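Side-chain contacts in alpha-1,2-mannosyltransferase (Ktr4), putative (Neosartorya fumigata, PDB 7BOP), which belongs to a fungal glycosyltransferase family of the GT-A clan and holds guanosine-5'-diphosphate and a manganese ion together in one pocket: residues 220-225 and 339-344; 333-338 and 374-379; 178-183 and 298-303. One frame throughout, in Å; residues are numbered along the deposited sequence.

Contact 1. Residues 220-225 and 339-344; sequences FTINLF and IGYNHI. With MN (manganese (II) ion), chain G.
Ile339 meets Thr221 largely through its backbone: the methyl CG2 of Thr221 rests 3.7 Å from Ile339 O and comes within 4.2 Å of Ile339 CB. That carbonyl already accepts a hydrogen bond from Asn348, so the methyl need not supply a polar partner. Tyr341 opens strand 341-343, the middle strand of a small antiparallel sheet that packs here against strand 218-224 of the large mixed sheet. With CG anti to the backbone N (chi1 -177°), its ring extends across the side chains of Thr221 and Ile222, meeting each at about a right angle. Ile222 CD1, the end of an extended branch, touches the ring at its edge, 3.9 Å from Tyr341 CD2. Thr221 OG1 reaches the same carbon, Tyr341 CD2, obliquely at 3.6 Å. The phenol hydroxyl is hydrogen-bonded to Asn282. His343, two residues on, belongs to the metal site: its NE2 binds manganese at 2.1 Å, alongside Glu194 and two waters. Its ND1 donates to Ile344 O at 3.1 Å, close to the imidazole plane, which should restrain the ring's rotation with NE2 directed at the metal. The chemistry is therefore divided along one short strand: van der Waals packing seats Tyr341 against the large sheet, while His343 gives NE2 to the manganese and ND1 to Ile344 O, and touches GDP.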
loop_
_atom_site.group_PDB
_atom_site.type_symbol
_atom_site.label_atom_id
_atom_site.label_comp_id
_atom_site.label_asym_id
_atom_site.label_seq_id
_atom_site.Cartn_x
_atom_site.Cartn_y
_atom_site.Cartn_z
ATOM N N PHE A 220 -3.084 0.502 -6.602
ATOM C CA PHE A 220 -1.950 -0.368 -6.275
ATOM C C PHE A 220 -1.097 -0.667 -7.506
ATOM O O PHE A 220 -1.529 -0.460 -8.633
ATOM C CB PHE A 220 -2.465 -1.681 -5.670
ATOM C CG PHE A 220 -3.096 -2.613 -6.664
ATOM C CD1 PHE A 220 -4.412 -2.433 -7.066
ATOM C CD2 PHE A 220 -2.379 -3.689 -7.192
ATOM C CE1 PHE A 220 -5.009 -3.293 -7.976
ATOM C CE2 PHE A 220 -2.968 -4.550 -8.116
ATOM C CZ PHE A 220 -4.286 -4.351 -8.510
ATOM N N THR A 221 0.111 -1.174 -7.279
ATOM C CA THR A 221 0.969 -1.668 -8.369
ATOM C C THR A 221 1.279 -3.163 -8.303
ATOM O O THR A 221 1.437 -3.777 -9.346
ATOM C CB THR A 221 2.318 -0.925 -8.412
ATOM O OG1 THR A 221 2.886 -0.923 -7.104
ATOM C CG2 THR A 221 2.123 0.512 -8.881
ATOM N N ILE A 222 1.383 -3.724 -7.098
ATOM C CA ILE A 222 1.828 -5.113 -6.879
ATOM C C ILE A 222 0.823 -5.830 -5.966
ATOM O O ILE A 222 0.231 -5.213 -5.085
ATOM C CB ILE A 222 3.280 -5.124 -6.327
ATOM C CG1 ILE A 222 4.236 -4.569 -7.397
ATOM C CG2 ILE A 222 3.732 -6.523 -5.895
ATOM C CD1 ILE A 222 5.691 -4.400 -6.961
ATOM N N ASN A 223 0.604 -7.122 -6.214
ATOM C CA ASN A 223 -0.406 -7.913 -5.500
ATOM C C ASN A 223 0.249 -9.249 -5.141
ATOM O O ASN A 223 0.623 -10.007 -6.034
ATOM C CB ASN A 223 -1.632 -8.114 -6.394
ATOM C CG ASN A 223 -2.869 -8.579 -5.632
ATOM O OD1 ASN A 223 -2.864 -9.616 -4.961
ATOM N ND2 ASN A 223 -3.949 -7.808 -5.743
ATOM N N LEU A 224 0.403 -9.514 -3.845
ATOM C CA LEU A 224 1.223 -10.622 -3.346
ATOM C C LEU A 224 0.482 -11.522 -2.376
ATOM O O LEU A 224 -0.454 -11.097 -1.707
ATOM C CB LEU A 224 2.427 -10.080 -2.563
ATOM C CG LEU A 224 3.424 -9.125 -3.213
ATOM C CD1 LEU A 224 4.520 -8.797 -2.218
ATOM C CD2 LEU A 224 4.044 -9.737 -4.448
ATOM N N PHE A 225 0.970 -12.758 -2.257
ATOM C CA PHE A 225 0.673 -13.608 -1.104
ATOM C C PHE A 225 1.430 -13.095 0.133
ATOM O O PHE A 225 2.487 -12.461 0.020
ATOM C CB PHE A 225 1.057 -15.071 -1.401
ATOM C CG PHE A 225 0.156 -15.728 -2.398
ATOM C CD1 PHE A 225 -1.000 -16.370 -1.984
ATOM C CD2 PHE A 225 0.434 -15.677 -3.753
ATOM C CE1 PHE A 225 -1.855 -16.969 -2.901
ATOM C CE2 PHE A 225 -0.418 -16.265 -4.680
ATOM C CZ PHE A 225 -1.563 -16.913 -4.255
ATOM N N ILE A 339 2.545 2.843 -13.653
ATOM C CA ILE A 339 3.558 3.332 -12.713
ATOM C C ILE A 339 4.574 2.219 -12.482
ATOM O O ILE A 339 4.315 1.269 -11.740
ATOM C CB ILE A 339 2.956 3.817 -11.384
ATOM C CG1 ILE A 339 1.955 4.946 -11.653
ATOM C CG2 ILE A 339 4.063 4.289 -10.445
ATOM C CD1 ILE A 339 1.229 5.450 -10.419
ATOM N N GLY A 340 5.722 2.343 -13.143
ATOM C CA GLY A 340 6.826 1.424 -12.970
ATOM C C GLY A 340 7.367 1.542 -11.562
ATOM O O GLY A 340 7.676 2.647 -11.107
ATOM N N TYR A 341 7.482 0.411 -10.871
ATOM C CA TYR A 341 7.740 0.413 -9.436
ATOM C C TYR A 341 8.544 -0.791 -8.977
ATOM O O TYR A 341 8.382 -1.882 -9.516
ATOM C CB TYR A 341 6.401 0.471 -8.684
ATOM C CG TYR A 341 6.540 0.546 -7.177
ATOM C CD1 TYR A 341 6.871 1.744 -6.541
ATOM C CD2 TYR A 341 6.363 -0.582 -6.388
ATOM C CE1 TYR A 341 6.997 1.809 -5.165
ATOM C CE2 TYR A 341 6.498 -0.524 -5.012
ATOM C CZ TYR A 341 6.809 0.677 -4.403
ATOM O OH TYR A 341 6.934 0.726 -3.036
ATOM N N ASN A 342 9.401 -0.571 -7.981
ATOM C CA ASN A 342 10.156 -1.640 -7.322
ATOM C C ASN A 342 10.363 -1.305 -5.851
ATOM O O ASN A 342 10.852 -0.222 -5.526
ATOM C CB ASN A 342 11.508 -1.868 -8.029
ATOM C CG ASN A 342 12.527 -2.642 -7.184
ATOM O OD1 ASN A 342 13.611 -2.135 -6.914
ATOM N ND2 ASN A 342 12.196 -3.872 -6.785
ATOM N N HIS A 343 9.946 -2.222 -4.983
ATOM C CA HIS A 343 10.418 -2.329 -3.589
ATOM C C HIS A 343 11.001 -3.734 -3.556
ATOM O O HIS A 343 10.338 -4.676 -3.992
ATOM C CB HIS A 343 9.241 -2.183 -2.586
ATOM C CG HIS A 343 9.625 -2.228 -1.118
ATOM N ND1 HIS A 343 10.083 -3.369 -0.494
ATOM C CD2 HIS A 343 9.530 -1.288 -0.137
ATOM C CE1 HIS A 343 10.299 -3.118 0.791
ATOM N NE2 HIS A 343 9.962 -1.862 1.043
ATOM N N ILE A 344 12.219 -3.890 -3.040
ATOM C CA ILE A 344 12.915 -5.190 -3.085
ATOM C C ILE A 344 11.986 -6.272 -2.498
ATOM O O ILE A 344 11.387 -6.023 -1.462
ATOM C CB ILE A 344 14.257 -5.138 -2.296
ATOM C CG1 ILE A 344 15.266 -4.237 -3.023
ATOM C CG2 ILE A 344 14.864 -6.534 -2.116
ATOM C CD1 ILE A 344 16.382 -3.709 -2.141
HETATM MN MN MN G . 9.945 -1.158 3.064
HETATM O O HOH W 1 11.561 0.521 2.630
HETATM O O HOH W 2 11.912 -2.402 3.307
#

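Contact 2. Residues 333-338 and 374-379; sequences VHWFRD and DCRPSY
Trp335 and Arg376 join a strand of the GT-A fold to the start of a C-terminal helix: strand 333-335 lies beside strand 218-224 in the mixed sheet, and helix 376-382 packs over it. The firmer side is here. Trp335 CZ2 meets the edge of the guanidinium, 3.7 Å from Arg376 NH1, with the two planes 64° apart. The indole is held, stacked on Phe220 and bonded through NE1 to Thr221 O, while Arg337 CB lies over the centre of one face. Arginine suits its place because Asp374 grips it side-on: Arg376 NE reaches Asp374 OD1 at 3.0 Å, and Arg376 NH2 forms a salt bridge to Asp374 OD2 at 2.8 Å. Asp374 OD1 also accepts from the backbone N of Arg376, a capping bond, and Asp36 gives NH2 a second acidic partner. The other side, also buried, shares less surface and admits a water. Val333 CG1 approaches Tyr379 OH to 3.5 Å, a methyl in van der Waals contact with a hydroxyl that needs another partner. Water 3 supplies it, donating a weak bond to Val333 O and lying near the tyrosine ring plane, 2.7 Å from Tyr379 OH.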
loop_
_atom_site.group_PDB
_atom_site.type_symbol
_atom_site.label_atom_id
_atom_site.label_comp_id
_atom_site.label_asym_id
_atom_site.label_seq_id
_atom_site.Cartn_x
_atom_site.Cartn_y
_atom_site.Cartn_z
ATOM N N VAL A 333 -11.328 0.469 -7.278
ATOM C CA VAL A 333 -9.948 0.080 -6.982
ATOM C C VAL A 333 -9.248 -0.089 -8.320
ATOM O O VAL A 333 -9.796 -0.716 -9.234
ATOM C CB VAL A 333 -9.889 -1.217 -6.142
ATOM C CG1 VAL A 333 -8.439 -1.667 -5.924
ATOM C CG2 VAL A 333 -10.587 -1.002 -4.809
ATOM N N HIS A 334 -8.051 0.479 -8.447
ATOM C CA HIS A 334 -7.382 0.591 -9.739
ATOM C C HIS A 334 -5.958 0.041 -9.692
ATOM O O HIS A 334 -5.203 0.324 -8.761
ATOM C CB HIS A 334 -7.370 2.065 -10.183
ATOM C CG HIS A 334 -6.569 2.328 -11.423
ATOM N ND1 HIS A 334 -6.919 1.834 -12.659
ATOM C CD2 HIS A 334 -5.449 3.064 -11.619
ATOM C CE1 HIS A 334 -6.046 2.241 -13.562
ATOM N NE2 HIS A 334 -5.142 2.986 -12.952
ATOM N N TRP A 335 -5.614 -0.770 -10.683
ATOM C CA TRP A 335 -4.219 -1.200 -10.878
ATOM C C TRP A 335 -3.483 -0.136 -11.688
ATOM O O TRP A 335 -3.756 0.047 -12.875
ATOM C CB TRP A 335 -4.175 -2.530 -11.620
ATOM C CG TRP A 335 -2.797 -3.053 -11.885
ATOM C CD1 TRP A 335 -1.710 -2.943 -11.080
ATOM C CD2 TRP A 335 -2.379 -3.809 -13.020
ATOM N NE1 TRP A 335 -0.628 -3.562 -11.651
ATOM C CE2 TRP A 335 -1.012 -4.113 -12.839
ATOM C CE3 TRP A 335 -3.027 -4.263 -14.177
ATOM C CZ2 TRP A 335 -0.277 -4.833 -13.777
ATOM C CZ3 TRP A 335 -2.294 -4.978 -15.111
ATOM C CH2 TRP A 335 -0.935 -5.255 -14.907
ATOM N N PHE A 336 -2.538 0.545 -11.048
ATOM C CA PHE A 336 -1.694 1.540 -11.715
ATOM C C PHE A 336 -0.586 0.818 -12.470
ATOM O O PHE A 336 0.587 0.925 -12.134
ATOM C CB PHE A 336 -1.103 2.543 -10.703
ATOM C CG PHE A 336 -1.996 3.703 -10.414
ATOM C CD1 PHE A 336 -2.156 4.715 -11.354
ATOM C CD2 PHE A 336 -2.688 3.785 -9.222
ATOM C CE1 PHE A 336 -2.981 5.807 -11.086
ATOM C CE2 PHE A 336 -3.520 4.867 -8.959
ATOM C CZ PHE A 336 -3.664 5.870 -9.890
ATOM N N ARG A 337 -0.974 0.109 -13.522
ATOM C CA ARG A 337 -0.043 -0.674 -14.323
ATOM C C ARG A 337 1.035 0.187 -14.973
ATOM O O ARG A 337 2.148 -0.284 -15.176
ATOM C CB ARG A 337 -0.781 -1.475 -15.397
ATOM C CG ARG A 337 -1.482 -0.656 -16.479
ATOM C CD ARG A 337 -2.797 -1.307 -16.880
ATOM N NE ARG A 337 -2.606 -2.358 -17.835
ATOM C CZ ARG A 337 -3.459 -3.350 -18.108
ATOM N NH1 ARG A 337 -4.632 -3.524 -17.487
ATOM N NH2 ARG A 337 -3.093 -4.205 -19.036
ATOM N N ASP A 338 0.703 1.446 -15.252
ATOM C CA ASP A 338 1.622 2.393 -15.890
ATOM C C ASP A 338 2.638 3.062 -14.968
ATOM O O ASP A 338 3.514 3.784 -15.460
ATOM C CB ASP A 338 0.836 3.470 -16.663
ATOM C CG ASP A 338 -0.174 4.229 -15.794
ATOM O OD1 ASP A 338 -0.792 3.615 -14.893
ATOM O OD2 ASP A 338 -0.376 5.433 -16.035
ATOM N N ASP A 374 3.439 -13.949 -6.539
ATOM C CA ASP A 374 2.559 -13.071 -7.311
ATOM C C ASP A 374 1.123 -13.578 -7.192
ATOM O O ASP A 374 0.837 -14.715 -7.561
ATOM C CB ASP A 374 3.008 -13.066 -8.778
ATOM C CG ASP A 374 2.240 -12.087 -9.656
ATOM O OD1 ASP A 374 1.475 -11.225 -9.164
ATOM O OD2 ASP A 374 2.423 -12.173 -10.882
ATOM N N CYS A 375 0.218 -12.741 -6.687
ATOM C CA CYS A 375 -1.189 -13.142 -6.583
ATOM C C CYS A 375 -2.088 -12.504 -7.645
ATOM O O CYS A 375 -3.291 -12.755 -7.666
ATOM C CB CYS A 375 -1.725 -12.856 -5.188
ATOM S SG CYS A 375 -3.382 -13.537 -4.933
ATOM N N ARG A 376 -1.519 -11.734 -8.571
ATOM C CA ARG A 376 -2.332 -11.111 -9.623
ATOM C C ARG A 376 -3.204 -12.082 -10.439
ATOM O O ARG A 376 -4.315 -11.716 -10.783
ATOM C CB ARG A 376 -1.470 -10.270 -10.559
ATOM C CG ARG A 376 -0.959 -8.974 -9.931
ATOM C CD ARG A 376 0.010 -8.223 -10.836
ATOM N NE ARG A 376 1.050 -9.137 -11.289
ATOM C CZ ARG A 376 1.687 -9.089 -12.454
ATOM N NH1 ARG A 376 1.471 -8.111 -13.343
ATOM N NH2 ARG A 376 2.567 -10.050 -12.724
ATOM N N PRO A 377 -2.719 -13.315 -10.742
ATOM C CA PRO A 377 -3.609 -14.195 -11.511
ATOM C C PRO A 377 -4.953 -14.455 -10.817
ATOM O O PRO A 377 -5.990 -14.534 -11.491
ATOM C CB PRO A 377 -2.787 -15.484 -11.657
ATOM C CG PRO A 377 -1.378 -15.034 -11.581
ATOM C CD PRO A 377 -1.403 -13.948 -10.530
ATOM N N SER A 378 -4.945 -14.531 -9.488
ATOM C CA SER A 378 -6.188 -14.625 -8.734
ATOM C C SER A 378 -6.957 -13.297 -8.735
ATOM O O SER A 378 -8.169 -13.278 -8.954
ATOM C CB SER A 378 -5.912 -15.056 -7.300
ATOM O OG SER A 378 -7.096 -15.021 -6.542
ATOM N N TYR A 379 -6.259 -12.193 -8.478
ATOM C CA TYR A 379 -6.924 -10.884 -8.445
ATOM C C TYR A 379 -7.564 -10.515 -9.796
ATOM O O TYR A 379 -8.698 -10.028 -9.846
ATOM C CB TYR A 379 -5.962 -9.781 -7.996
ATOM C CG TYR A 379 -6.688 -8.471 -7.772
ATOM C CD1 TYR A 379 -7.485 -8.296 -6.655
ATOM C CD2 TYR A 379 -6.602 -7.423 -8.685
ATOM C CE1 TYR A 379 -8.165 -7.114 -6.425
ATOM C CE2 TYR A 379 -7.281 -6.221 -8.465
ATOM C CZ TYR A 379 -8.063 -6.075 -7.336
ATOM O OH TYR A 379 -8.744 -4.905 -7.097
HETATM O O HOH W 3 -8.566 -3.189 -9.179
#

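Contact 3. Residues 178-183 and 298-303; sequences FYKHPA and AYFNHL
Tyr179 and Phe300 face each other with their CA atoms 11.7 Å apart, so the 3-10 turn 178-180 and the alpha helix 294-306 meet through side chains and one bridging water. The turn follows helix 165-177 and is closed by a bond from His181 N to Phe178 O; it lies on the way to strand 189-192 in the large mixed sheet of the GT-A fold. Tyr179 spans most of the gap, its OH ending 3.9 Å from Phe300 CB, the ring long enough to bring a polar end to the helix. The bond from CA to CB of Phe300 points toward the turn, and with CG anti to the backbone N (chi1 166°) the ring turns aside to pack on Arg172, Ser175 and Met177 of helix 165-177. A large apolar ring fits such a place between two helices. Lys180 runs extended as far as CE and then bends, setting its NZ 4.1 Å from Phe300 CD2, oblique to the ring. Asp297 OD1 is the partner of both Tyr179 OH and Lys180 NZ, the latter in a salt bridge, and Gly176 O also binds the ammonium. Lysine is apt here, with a long apolar stem and an ammonium that can serve a carbonyl, a carboxylate and a water. Water 4 links the segments further: it takes a bond from Lys180 NZ at 2.8 Å, lies near the plane of the Phe300 ring at its edge, and donates to Asn301 OD1 at 2.7 Å.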
loop_
_atom_site.group_PDB
_atom_site.type_symbol
_atom_site.label_atom_id
_atom_site.label_comp_id
_atom_site.label_asym_id
_atom_site.label_seq_id
_atom_site.Cartn_x
_atom_site.Cartn_y
_atom_site.Cartn_z
ATOM N N PHE A 178 -2.868 6.734 10.523
ATOM C CA PHE A 178 -2.348 7.779 9.621
ATOM C C PHE A 178 -3.443 8.737 9.151
ATOM O O PHE A 178 -3.229 9.950 9.117
ATOM C CB PHE A 178 -1.544 7.198 8.441
ATOM C CG PHE A 178 -2.378 6.697 7.284
ATOM C CD1 PHE A 178 -2.999 5.445 7.332
ATOM C CD2 PHE A 178 -2.511 7.457 6.127
ATOM C CE1 PHE A 178 -3.741 4.978 6.253
ATOM C CE2 PHE A 178 -3.262 7.003 5.053
ATOM C CZ PHE A 178 -3.876 5.754 5.112
ATOM N N TYR A 179 -4.618 8.190 8.842
ATOM C CA TYR A 179 -5.753 8.985 8.387
ATOM C C TYR A 179 -6.451 9.811 9.490
ATOM O O TYR A 179 -7.367 10.569 9.186
ATOM C CB TYR A 179 -6.778 8.123 7.646
ATOM C CG TYR A 179 -7.349 6.944 8.413
ATOM C CD1 TYR A 179 -8.483 7.082 9.209
ATOM C CD2 TYR A 179 -6.781 5.670 8.288
ATOM C CE1 TYR A 179 -9.016 5.997 9.887
ATOM C CE2 TYR A 179 -7.307 4.575 8.955
ATOM C CZ TYR A 179 -8.425 4.736 9.747
ATOM O OH TYR A 179 -8.943 3.647 10.409
ATOM N N LYS A 180 -6.033 9.629 10.743
ATOM C CA LYS A 180 -6.475 10.436 11.878
ATOM C C LYS A 180 -5.452 11.483 12.301
ATOM O O LYS A 180 -5.706 12.221 13.244
ATOM C CB LYS A 180 -6.764 9.531 13.079
ATOM C CG LYS A 180 -7.891 8.545 12.856
ATOM C CD LYS A 180 -8.141 7.752 14.128
ATOM C CE LYS A 180 -9.273 6.757 13.960
ATOM N NZ LYS A 180 -8.774 5.360 13.796
ATOM N N HIS A 181 -4.299 11.554 11.637
ATOM C CA HIS A 181 -3.284 12.533 12.012
ATOM C C HIS A 181 -3.777 13.951 11.660
ATOM O O HIS A 181 -4.306 14.157 10.562
ATOM C CB HIS A 181 -1.950 12.259 11.331
ATOM C CG HIS A 181 -0.802 12.951 11.992
ATOM N ND1 HIS A 181 -0.581 14.301 11.850
ATOM C CD2 HIS A 181 0.172 12.498 12.811
ATOM C CE1 HIS A 181 0.486 14.653 12.542
ATOM N NE2 HIS A 181 0.966 13.574 13.133
ATOM N N PRO A 182 -3.626 14.922 12.588
ATOM C CA PRO A 182 -4.122 16.296 12.322
ATOM C C PRO A 182 -3.608 16.957 11.031
ATOM O O PRO A 182 -4.360 17.619 10.333
ATOM C CB PRO A 182 -3.636 17.083 13.554
ATOM C CG PRO A 182 -3.597 16.068 14.644
ATOM C CD PRO A 182 -3.173 14.772 13.989
ATOM N N ALA A 183 -2.325 16.797 10.754
ATOM C CA ALA A 183 -1.698 17.214 9.490
ATOM C C ALA A 183 -2.441 16.846 8.200
ATOM O O ALA A 183 -2.333 17.580 7.206
ATOM C CB ALA A 183 -0.268 16.710 9.421
ATOM N N ALA A 298 -14.576 1.207 11.790
ATOM C CA ALA A 298 -15.134 0.234 12.747
ATOM C C ALA A 298 -14.380 -1.103 12.663
ATOM O O ALA A 298 -14.099 -1.724 13.688
ATOM C CB ALA A 298 -16.620 0.019 12.503
ATOM N N TYR A 299 -14.049 -1.521 11.440
ATOM C CA TYR A 299 -13.235 -2.720 11.207
ATOM C C TYR A 299 -11.879 -2.586 11.879
ATOM O O TYR A 299 -11.454 -3.489 12.614
ATOM C CB TYR A 299 -13.087 -2.987 9.705
ATOM C CG TYR A 299 -12.210 -4.169 9.343
ATOM C CD1 TYR A 299 -12.503 -5.448 9.817
ATOM C CD2 TYR A 299 -11.100 -4.018 8.503
ATOM C CE1 TYR A 299 -11.709 -6.537 9.479
ATOM C CE2 TYR A 299 -10.304 -5.109 8.158
ATOM C CZ TYR A 299 -10.612 -6.361 8.645
ATOM O OH TYR A 299 -9.827 -7.453 8.311
ATOM N N PHE A 300 -11.206 -1.451 11.675
ATOM C CA PHE A 300 -9.924 -1.244 12.324
ATOM C C PHE A 300 -10.048 -1.351 13.849
ATOM O O PHE A 300 -9.257 -2.037 14.488
ATOM C CB PHE A 300 -9.255 0.089 11.968
ATOM C CG PHE A 300 -8.132 0.418 12.895
ATOM C CD1 PHE A 300 -6.933 -0.277 12.806
ATOM C CD2 PHE A 300 -8.312 1.318 13.942
ATOM C CE1 PHE A 300 -5.900 -0.032 13.700
ATOM C CE2 PHE A 300 -7.280 1.569 14.843
ATOM C CZ PHE A 300 -6.074 0.890 14.720
ATOM N N ASN A 301 -11.031 -0.660 14.428
ATOM C CA ASN A 301 -11.190 -0.675 15.882
ATOM C C ASN A 301 -11.481 -2.064 16.425
ATOM O O ASN A 301 -10.974 -2.413 17.487
ATOM C CB ASN A 301 -12.251 0.320 16.349
ATOM C CG ASN A 301 -11.786 1.754 16.215
ATOM O OD1 ASN A 301 -10.645 2.077 16.536
ATOM N ND2 ASN A 301 -12.665 2.618 15.745
ATOM N N HIS A 302 -12.276 -2.845 15.698
ATOM C CA HIS A 302 -12.489 -4.249 16.037
ATOM C C HIS A 302 -11.161 -5.026 16.098
ATOM O O HIS A 302 -10.870 -5.726 17.080
ATOM C CB HIS A 302 -13.419 -4.899 15.015
ATOM C CG HIS A 302 -13.674 -6.346 15.276
ATOM N ND1 HIS A 302 -12.840 -7.344 14.818
ATOM C CD2 HIS A 302 -14.652 -6.962 15.972
ATOM C CE1 HIS A 302 -13.299 -8.515 15.220
ATOM N NE2 HIS A 302 -14.403 -8.313 15.917
ATOM N N LEU A 303 -10.353 -4.890 15.053
ATOM C CA LEU A 303 -9.037 -5.553 15.007
ATOM C C LEU A 303 -8.119 -5.060 16.129
ATOM O O LEU A 303 -7.365 -5.839 16.734
ATOM C CB LEU A 303 -8.370 -5.320 13.653
ATOM C CG LEU A 303 -9.056 -5.890 12.411
ATOM C CD1 LEU A 303 -8.175 -5.567 11.206
ATOM C CD2 LEU A 303 -9.335 -7.395 12.499
HETATM O O HOH W 4 -8.963 4.219 16.293
#

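Contacts 1 and 2 are neighbours, their centres 9 Å apart, and both involve the large mixed sheet, in which strands 218-224 and 333-335 run side by side. They touch directly: Phe220 O lies 2.8 Å from Phe336 N, a probable hydrogen bond. Contact 3 lies apart, its centre about 24 Å from that of contact 1, and ties helix 294-306 to a turn. All three are mainly buried, contact 1 deepest, with van der Waals touches next to the metal site. In contact 2 a salt bridge within 374-379 holds the arginine that meets the tryptophan, and a water joins the segments. Contact 3, farthest out, rests on a phenylalanine and one bridging water, its lysine paired with an outside aspartate.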